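Local atomic coordinates of stage III sporulation protein AB (PDB entry 6BS9), a protein that is needed for spore formation in Bacillus subtilis, probably as a component of a secretion-like transport system assembled during sporulation. Residues A[8-20]-A[38-50]. Numbering follows the deposited sequence. Where two conformers were deposited one is given.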
ATOM      1  N   ARG A   8     -11.304  -5.354   5.191  1.00 38.25           N
ATOM      2  CA  ARG A   8     -10.639  -4.685   6.280  1.00 41.18           C
ATOM      3  C   ARG A   8      -9.172  -4.347   5.906  1.00 37.46           C
ATOM      4  O   ARG A   8      -8.684  -3.250   6.226  1.00 33.50           O
ATOM      5  CB  ARG A   8     -10.753  -5.518   7.555  1.00 48.07           C
ATOM      6  CG  ARG A   8     -10.147  -4.910   8.833  1.00 60.69           C
ATOM      7  CD  ARG A   8     -10.246  -5.831  10.111  1.00 70.66           C
ATOM      8  NE  ARG A   8     -10.372  -5.055  11.358  1.00 81.49           N
ATOM      9  CZ  ARG A   8      -9.385  -4.723  12.215  1.00 86.54           C
ATOM     10  NH1 ARG A   8      -9.698  -3.999  13.298  1.00 84.24           N
ATOM     11  NH2 ARG A   8      -8.104  -5.088  12.029  1.00 86.15           N
ATOM     12  N   GLN A   9      -8.491  -5.247   5.225  1.00 33.33           N
ATOM     13  CA  GLN A   9      -7.104  -5.007   4.905  1.00 34.71           C
ATOM     14  C   GLN A   9      -6.978  -3.992   3.758  1.00 34.95           C
ATOM     15  O   GLN A   9      -6.082  -3.135   3.773  1.00 32.87           O
ATOM     16  CB  GLN A   9      -6.378  -6.315   4.595  1.00 36.89           C
ATOM     17  CG  GLN A   9      -6.119  -7.178   5.837  1.00 37.05           C
ATOM     18  CD  GLN A   9      -5.325  -8.474   5.559  1.00 37.05           C
ATOM     19  OE1 GLN A   9      -4.818  -8.732   4.452  1.00 34.41           O
ATOM     20  NE2 GLN A   9      -5.266  -9.309   6.583  1.00 38.80           N
ATOM     21  N   ILE A  10      -7.939  -4.011   2.829  1.00 31.84           N
ATOM     22  CA  ILE A  10      -7.964  -2.985   1.787  1.00 30.95           C
ATOM     23  C   ILE A  10      -8.196  -1.627   2.384  1.00 30.15           C
ATOM     24  O   ILE A  10      -7.542  -0.673   2.053  1.00 29.95           O
ATOM     25  CB  ILE A  10      -9.032  -3.324   0.735  1.00 31.45           C
ATOM     26  CG1 ILE A  10      -8.591  -4.599   0.016  1.00 33.05           C
ATOM     27  CG2 ILE A  10      -9.148  -2.206  -0.283  1.00 30.50           C
ATOM     28  CD1 ILE A  10      -9.696  -5.219  -0.794  1.00 35.58           C
ATOM     29  N   ARG A  11      -9.068  -1.559   3.360  1.00 32.20           N
ATOM     30  CA  ARG A  11      -9.386  -0.296   4.004  1.00 34.50           C
ATOM     31  C   ARG A  11      -8.177   0.292   4.672  1.00 33.81           C
ATOM     32  O   ARG A  11      -7.902   1.494   4.555  1.00 35.74           O
ATOM     33  CB  ARG A  11     -10.524  -0.520   5.010  1.00 35.72           C
ATOM     34  CG  ARG A  11     -11.196   0.712   5.511  1.00 37.56           C
ATOM     35  CD  ARG A  11     -12.382   0.327   6.383  1.00 41.57           C
ATOM     36  NE  ARG A  11     -11.989  -0.456   7.553  1.00 43.85           N
ATOM     37  CZ  ARG A  11     -12.604  -1.603   7.824  1.00 44.93           C
ATOM     38  NH1 ARG A  11     -12.223  -2.261   8.889  1.00 42.32           N
ATOM     39  NH2 ARG A  11     -13.615  -2.084   7.016  1.00 42.39           N
ATOM     40  N   GLN A  12      -7.454  -0.561   5.386  1.00 35.67           N
ATOM     41  CA  GLN A  12      -6.164  -0.178   6.006  1.00 35.83           C
ATOM     42  C   GLN A  12      -5.125   0.296   5.001  1.00 35.12           C
ATOM     43  O   GLN A  12      -4.415   1.245   5.270  1.00 34.10           O
ATOM     44  CB  GLN A  12      -5.564  -1.404   6.743  1.00 38.27           C
ATOM     45  CG  GLN A  12      -6.274  -1.775   8.038  1.00 40.83           C
ATOM     46  CD  GLN A  12      -5.749  -3.085   8.606  1.00 44.32           C
ATOM     47  OE1 GLN A  12      -5.372  -4.013   7.901  1.00 41.40           O
ATOM     48  NE2 GLN A  12      -5.701  -3.146   9.894  1.00 51.37           N
ATOM     49  N   LEU A  13      -5.028  -0.408   3.839  1.00 34.27           N
ATOM     50  CA  LEU A  13      -4.107  -0.008   2.784  1.00 32.11           C
ATOM     51  C   LEU A  13      -4.464   1.370   2.206  1.00 32.11           C
ATOM     52  O   LEU A  13      -3.586   2.200   2.007  1.00 30.88           O
ATOM     53  CB  LEU A  13      -4.072  -1.057   1.702  1.00 32.63           C
ATOM     54  CG  LEU A  13      -3.275  -2.305   2.073  1.00 31.45           C
ATOM     55  CD1 LEU A  13      -3.626  -3.407   1.138  1.00 31.74           C
ATOM     56  CD2 LEU A  13      -1.790  -2.049   2.039  1.00 31.71           C
ATOM     57  N   ARG A  14      -5.749   1.623   2.003  0.50 31.57           N
ATOM     58  CA  ARG A  14      -6.223   2.930   1.530  0.50 30.19           C
ATOM     59  C   ARG A  14      -5.847   4.036   2.521  0.50 31.80           C
ATOM     60  O   ARG A  14      -5.464   5.122   2.107  0.50 34.56           O
ATOM     61  CB  ARG A  14      -7.749   2.818   1.407  0.50 29.82           C
ATOM     62  CG  ARG A  14      -8.572   3.884   0.659  0.50 29.49           C
ATOM     63  CD  ARG A  14      -8.299   4.181  -0.818  0.50 29.31           C
ATOM     64  NE  ARG A  14      -8.893   5.474  -1.103  0.50 29.99           N
ATOM     65  CZ  ARG A  14      -8.473   6.619  -0.584  0.50 30.80           C
ATOM     66  NH1 ARG A  14      -7.375   6.667   0.182  0.50 29.74           N
ATOM     67  NH2 ARG A  14      -9.159   7.714  -0.860  0.50 30.81           N
ATOM     68  N   ALA A  15      -5.951   3.773   3.827  1.00 31.03           N
ATOM     69  CA  ALA A  15      -5.564   4.730   4.834  1.00 32.31           C
ATOM     70  C   ALA A  15      -4.066   5.038   4.755  1.00 32.83           C
ATOM     71  O   ALA A  15      -3.644   6.178   4.763  1.00 32.68           O
ATOM     72  CB  ALA A  15      -5.937   4.214   6.238  1.00 34.43           C
ATOM     73  N   ALA A  16      -3.270   3.984   4.774  1.00 31.13           N
ATOM     74  CA  ALA A  16      -1.857   4.104   4.813  1.00 30.06           C
ATOM     75  C   ALA A  16      -1.337   4.763   3.534  1.00 31.62           C
ATOM     76  O   ALA A  16      -0.499   5.678   3.617  1.00 29.85           O
ATOM     77  CB  ALA A  16      -1.259   2.709   4.943  1.00 32.25           C
ATOM     78  N   LEU A  17      -1.804   4.299   2.360  1.00 30.15           N
ATOM     79  CA  LEU A  17      -1.382   4.939   1.107  1.00 31.11           C
ATOM     80  C   LEU A  17      -1.834   6.391   0.923  1.00 29.21           C
ATOM     81  O   LEU A  17      -1.113   7.225   0.363  1.00 27.41           O
ATOM     82  CB  LEU A  17      -1.815   4.103  -0.094  1.00 33.73           C
ATOM     83  CG  LEU A  17      -1.246   2.652  -0.070  1.00 36.28           C
ATOM     84  CD1 LEU A  17      -1.575   1.930  -1.369  1.00 36.54           C
ATOM     85  CD2 LEU A  17       0.233   2.594   0.200  1.00 36.59           C
ATOM     86  N   GLN A  18      -2.976   6.735   1.461  1.00 29.90           N
ATOM     87  CA  GLN A  18      -3.346   8.147   1.466  1.00 33.06           C
ATOM     88  C   GLN A  18      -2.329   8.974   2.260  1.00 33.50           C
ATOM     89  O   GLN A  18      -1.914  10.055   1.838  1.00 36.08           O
ATOM     90  CB  GLN A  18      -4.704   8.297   2.030  1.00 35.43           C
ATOM     91  CG  GLN A  18      -5.203   9.700   2.105  1.00 38.83           C
ATOM     92  CD  GLN A  18      -6.576   9.693   2.717  1.00 39.03           C
ATOM     93  OE1 GLN A  18      -7.570   9.670   2.020  1.00 39.16           O
ATOM     94  NE2 GLN A  18      -6.627   9.667   4.046  1.00 41.91           N
ATOM     95  N   SER A  19      -1.859   8.441   3.373  1.00 32.58           N
ATOM     96  CA  SER A  19      -0.836   9.165   4.176  1.00 32.05           C
ATOM     97  C   SER A  19       0.491   9.234   3.520  1.00 30.54           C
ATOM     98  O   SER A  19       1.132  10.263   3.502  1.00 30.47           O
ATOM     99  CB  SER A  19      -0.742   8.535   5.520  1.00 31.52           C
ATOM    100  OG  SER A  19      -1.989   8.717   6.178  1.00 32.59           O
ATOM    101  N   LEU A  20       0.856   8.175   2.832  1.00 31.88           N
ATOM    102  CA  LEU A  20       2.110   8.240   2.106  1.00 34.41           C
ATOM    103  C   LEU A  20       2.037   9.169   0.911  1.00 36.36           C
ATOM    104  O   LEU A  20       3.017   9.869   0.644  1.00 39.28           O
ATOM    105  CB  LEU A  20       2.557   6.891   1.591  1.00 37.29           C
ATOM    106  CG  LEU A  20       3.021   5.844   2.570  1.00 37.40           C
ATOM    107  CD1 LEU A  20       3.549   4.638   1.844  1.00 38.52           C
ATOM    108  CD2 LEU A  20       4.040   6.336   3.594  1.00 38.55           C
ATOM    109  N   ILE A  38       3.483   4.961  10.143  1.00 32.20           N
ATOM    110  CA  ILE A  38       2.300   4.215   9.803  1.00 32.34           C
ATOM    111  C   ILE A  38       2.374   2.824  10.311  1.00 31.64           C
ATOM    112  O   ILE A  38       1.400   2.322  10.900  1.00 32.57           O
ATOM    113  CB  ILE A  38       2.060   4.238   8.270  1.00 34.04           C
ATOM    114  CG1 ILE A  38       1.653   5.646   7.890  1.00 36.83           C
ATOM    115  CG2 ILE A  38       0.976   3.276   7.837  1.00 33.08           C
ATOM    116  CD1 ILE A  38       2.027   5.998   6.464  1.00 40.67           C
ATOM    117  N   ALA A  39       3.494   2.146  10.091  1.00 30.82           N
ATOM    118  CA  ALA A  39       3.644   0.775  10.615  1.00 32.10           C
ATOM    119  C   ALA A  39       3.297   0.680  12.151  1.00 34.35           C
ATOM    120  O   ALA A  39       2.616  -0.226  12.561  1.00 34.78           O
ATOM    121  CB  ALA A  39       5.024   0.268  10.387  1.00 31.96           C
ATOM    122  N   LYS A  40       3.715   1.663  12.944  1.00 37.21           N
ATOM    123  CA  LYS A  40       3.495   1.645  14.400  1.00 39.84           C
ATOM    124  C   LYS A  40       2.019   1.690  14.767  1.00 40.45           C
ATOM    125  O   LYS A  40       1.633   1.184  15.774  1.00 38.87           O
ATOM    126  CB  LYS A  40       4.233   2.798  15.095  1.00 43.69           C
ATOM    127  CG  LYS A  40       5.736   2.611  15.178  1.00 45.73           C
ATOM    128  CD  LYS A  40       6.356   3.809  15.812  1.00 51.69           C
ATOM    129  CE  LYS A  40       7.873   3.660  15.872  1.00 58.77           C
ATOM    130  NZ  LYS A  40       8.482   4.733  16.741  1.00 65.42           N
ATOM    131  N   GLN A  41       1.191   2.218  13.881  1.00 42.43           N
ATOM    132  CA  GLN A  41      -0.223   2.374  14.152  1.00 40.49           C
ATOM    133  C   GLN A  41      -1.112   1.214  13.639  1.00 40.02           C
ATOM    134  O   GLN A  41      -1.968   0.627  14.375  1.00 39.04           O
ATOM    135  CB  GLN A  41      -0.626   3.758  13.685  1.00 40.64           C
ATOM    136  CG  GLN A  41      -0.065   4.826  14.611  1.00 43.27           C
ATOM    137  CD  GLN A  41      -0.327   6.226  14.059  1.00 44.82           C
ATOM    138  OE1 GLN A  41      -1.339   6.898  14.398  1.00 44.65           O
ATOM    139  NE2 GLN A  41       0.559   6.662  13.172  1.00 45.52           N
ATOM    140  N   LEU A  42      -0.847   0.795  12.432  1.00 39.04           N
ATOM    141  CA  LEU A  42      -1.606  -0.310  11.851  1.00 37.31           C
ATOM    142  C   LEU A  42      -1.383  -1.674  12.507  1.00 35.22           C
ATOM    143  O   LEU A  42      -0.308  -2.016  12.994  1.00 32.75           O
ATOM    144  CB  LEU A  42      -1.186  -0.527  10.446  1.00 39.96           C
ATOM    145  CG  LEU A  42      -1.424   0.564   9.463  1.00 41.11           C
ATOM    146  CD1 LEU A  42      -0.571   0.290   8.233  1.00 45.16           C
ATOM    147  CD2 LEU A  42      -2.892   0.543   9.108  1.00 42.55           C
ATOM    148  N   ALA A  43      -2.456  -2.431  12.528  1.00 34.60           N
ATOM    149  CA  ALA A  43      -2.463  -3.773  12.999  1.00 34.96           C
ATOM    150  C   ALA A  43      -1.777  -4.662  11.982  1.00 33.56           C
ATOM    151  O   ALA A  43      -1.707  -4.347  10.826  1.00 30.13           O
ATOM    152  CB  ALA A  43      -3.925  -4.252  13.201  1.00 34.84           C
ATOM    153  N   GLN A  44      -1.328  -5.805  12.473  1.00 34.65           N
ATOM    154  CA  GLN A  44      -0.769  -6.851  11.629  1.00 36.13           C
ATOM    155  C   GLN A  44      -1.894  -7.565  10.938  1.00 33.30           C
ATOM    156  O   GLN A  44      -2.962  -7.604  11.478  1.00 31.20           O
ATOM    157  CB  GLN A  44      -0.024  -7.861  12.461  1.00 40.00           C
ATOM    158  CG  GLN A  44       1.128  -7.246  13.229  1.00 41.91           C
ATOM    159  CD  GLN A  44       2.332  -7.141  12.402  1.00 48.00           C
ATOM    160  OE1 GLN A  44       2.312  -7.021  11.129  1.00 46.18           O
ATOM    161  NE2 GLN A  44       3.450  -7.296  13.101  1.00 52.59           N
ATOM    162  N   PRO A  45      -1.668  -8.100   9.758  1.00 32.84           N
ATOM    163  CA  PRO A  45      -0.337  -8.194   9.082  1.00 34.29           C
ATOM    164  C   PRO A  45       0.025  -7.016   8.143  1.00 35.67           C
ATOM    165  O   PRO A  45       1.193  -6.913   7.747  1.00 37.05           O
ATOM    166  CB  PRO A  45      -0.449  -9.502   8.265  1.00 34.94           C
ATOM    167  CG  PRO A  45      -1.924  -9.585   7.978  1.00 36.77           C
ATOM    168  CD  PRO A  45      -2.641  -9.048   9.212  1.00 34.80           C
ATOM    169  N   VAL A  46      -0.912  -6.098   7.863  1.00 32.68           N
ATOM    170  CA  VAL A  46      -0.616  -4.988   6.947  1.00 31.76           C
ATOM    171  C   VAL A  46       0.497  -4.093   7.449  1.00 32.57           C
ATOM    172  O   VAL A  46       1.337  -3.652   6.681  1.00 33.39           O
ATOM    173  CB  VAL A  46      -1.875  -4.161   6.670  1.00 31.28           C
ATOM    174  CG1 VAL A  46      -1.586  -2.913   5.896  1.00 31.53           C
ATOM    175  CG2 VAL A  46      -2.878  -5.001   5.857  1.00 30.03           C
ATOM    176  N   SER A  47       0.544  -3.868   8.750  1.00 33.77           N
ATOM    177  CA  SER A  47       1.666  -3.148   9.383  1.00 35.46           C
ATOM    178  C   SER A  47       3.058  -3.547   8.904  1.00 35.10           C
ATOM    179  O   SER A  47       3.885  -2.685   8.596  1.00 38.08           O
ATOM    180  CB  SER A  47       1.640  -3.372  10.896  1.00 37.75           C
ATOM    181  OG  SER A  47       2.665  -2.664  11.514  1.00 38.45           O
ATOM    182  N   THR A  48       3.273  -4.840   8.723  1.00 34.96           N
ATOM    183  CA  THR A  48       4.572  -5.358   8.279  1.00 37.02           C
ATOM    184  C   THR A  48       4.988  -4.953   6.858  1.00 35.02           C
ATOM    185  O   THR A  48       6.171  -4.744   6.557  1.00 35.44           O
ATOM    186  CB  THR A  48       4.611  -6.886   8.415  1.00 39.69           C
ATOM    187  OG1 THR A  48       4.343  -7.201   9.784  1.00 41.62           O
ATOM    188  CG2 THR A  48       6.026  -7.393   8.111  1.00 44.77           C
ATOM    189  N   LEU A  49       4.013  -4.704   5.994  1.00 33.15           N
ATOM    190  CA  LEU A  49       4.341  -4.136   4.697  1.00 33.08           C
ATOM    191  C   LEU A  49       5.091  -2.808   4.889  1.00 32.40           C
ATOM    192  O   LEU A  49       6.045  -2.542   4.177  1.00 33.50           O
ATOM    193  CB  LEU A  49       3.071  -3.957   3.852  1.00 32.35           C
ATOM    194  CG  LEU A  49       3.198  -3.227   2.500  1.00 34.31           C
ATOM    195  CD1 LEU A  49       4.170  -3.864   1.536  1.00 34.99           C
ATOM    196  CD2 LEU A  49       1.838  -3.198   1.842  1.00 34.51           C
ATOM    197  N   PHE A  50       4.619  -1.980   5.834  1.00 31.94           N
ATOM    198  CA  PHE A  50       5.113  -0.634   6.006  1.00 31.80           C
ATOM    199  C   PHE A  50       6.398  -0.579   6.805  1.00 33.32           C
ATOM    200  O   PHE A  50       7.273   0.241   6.474  1.00 32.12           O
ATOM    201  CB  PHE A  50       4.013   0.324   6.555  1.00 31.96           C
ATOM    202  CG  PHE A  50       2.929   0.528   5.557  1.00 32.44           C
ATOM    203  CD1 PHE A  50       3.114   1.403   4.501  1.00 30.06           C
ATOM    204  CD2 PHE A  50       1.855  -0.374   5.521  1.00 32.48           C
ATOM    205  CE1 PHE A  50       2.215   1.466   3.490  1.00 31.00           C
ATOM    206  CE2 PHE A  50       0.908  -0.274   4.533  1.00 34.24           C
ATOM    207  CZ  PHE A  50       1.091   0.645   3.503  1.00 32.56           C
TER
HETATM  208  O   HOH W   1      -3.741  -5.764   9.111  1.00 33.18           O
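The ring of Phe50 is a knob in the hole formed on helix 2-26 by Leu13, Ala16, Leu17 and Leu20. Its CG lies beside the backbone N (chi1 -67°), which sends the ring tip, CZ, to within 3.4 Å of Ala16 CB, an approach that alanine's small side chain permits. Methyls of the branched leucines border the ring's edge: Leu17 CD2 is 3.9 Å from CZ, and Leu20 CD1 and Leu13 CD2 flank it near the ring plane. Ile38 CG2 lies over one face and Leu49 CG over the other, both offset toward the rim. Ile38 also packs directly on helix 2-26, its CD1 3.5 Å from Leu20 CD2. Replacing Phe50 by alanine is likely to leave the leucine methyls without their common partner and to open a gap beside Ala16.

Farther along, beta-branched Val46 divides its methyls, CG1 facing Leu13 and CG2 lying 3.4 Å from Gln12 OE1. That oxygen accepts from a water at 2.7 Å. Gln9 lays its amide nitrogen 3.6 Å from Pro45 CG, while its OE1 bonds to Ser80 N.

This is knobs-into-holes packing in an all-helical bundle, segments 8-20 and 46-50 running 28° apart with axes 10.8 Å from each other. Apolar fit, not direct hydrogen bonding, joins helix 2-26 to helices 31-41 and 46-58, and the water bridges Gln12 OE1 to Ala43 O and Val46 N.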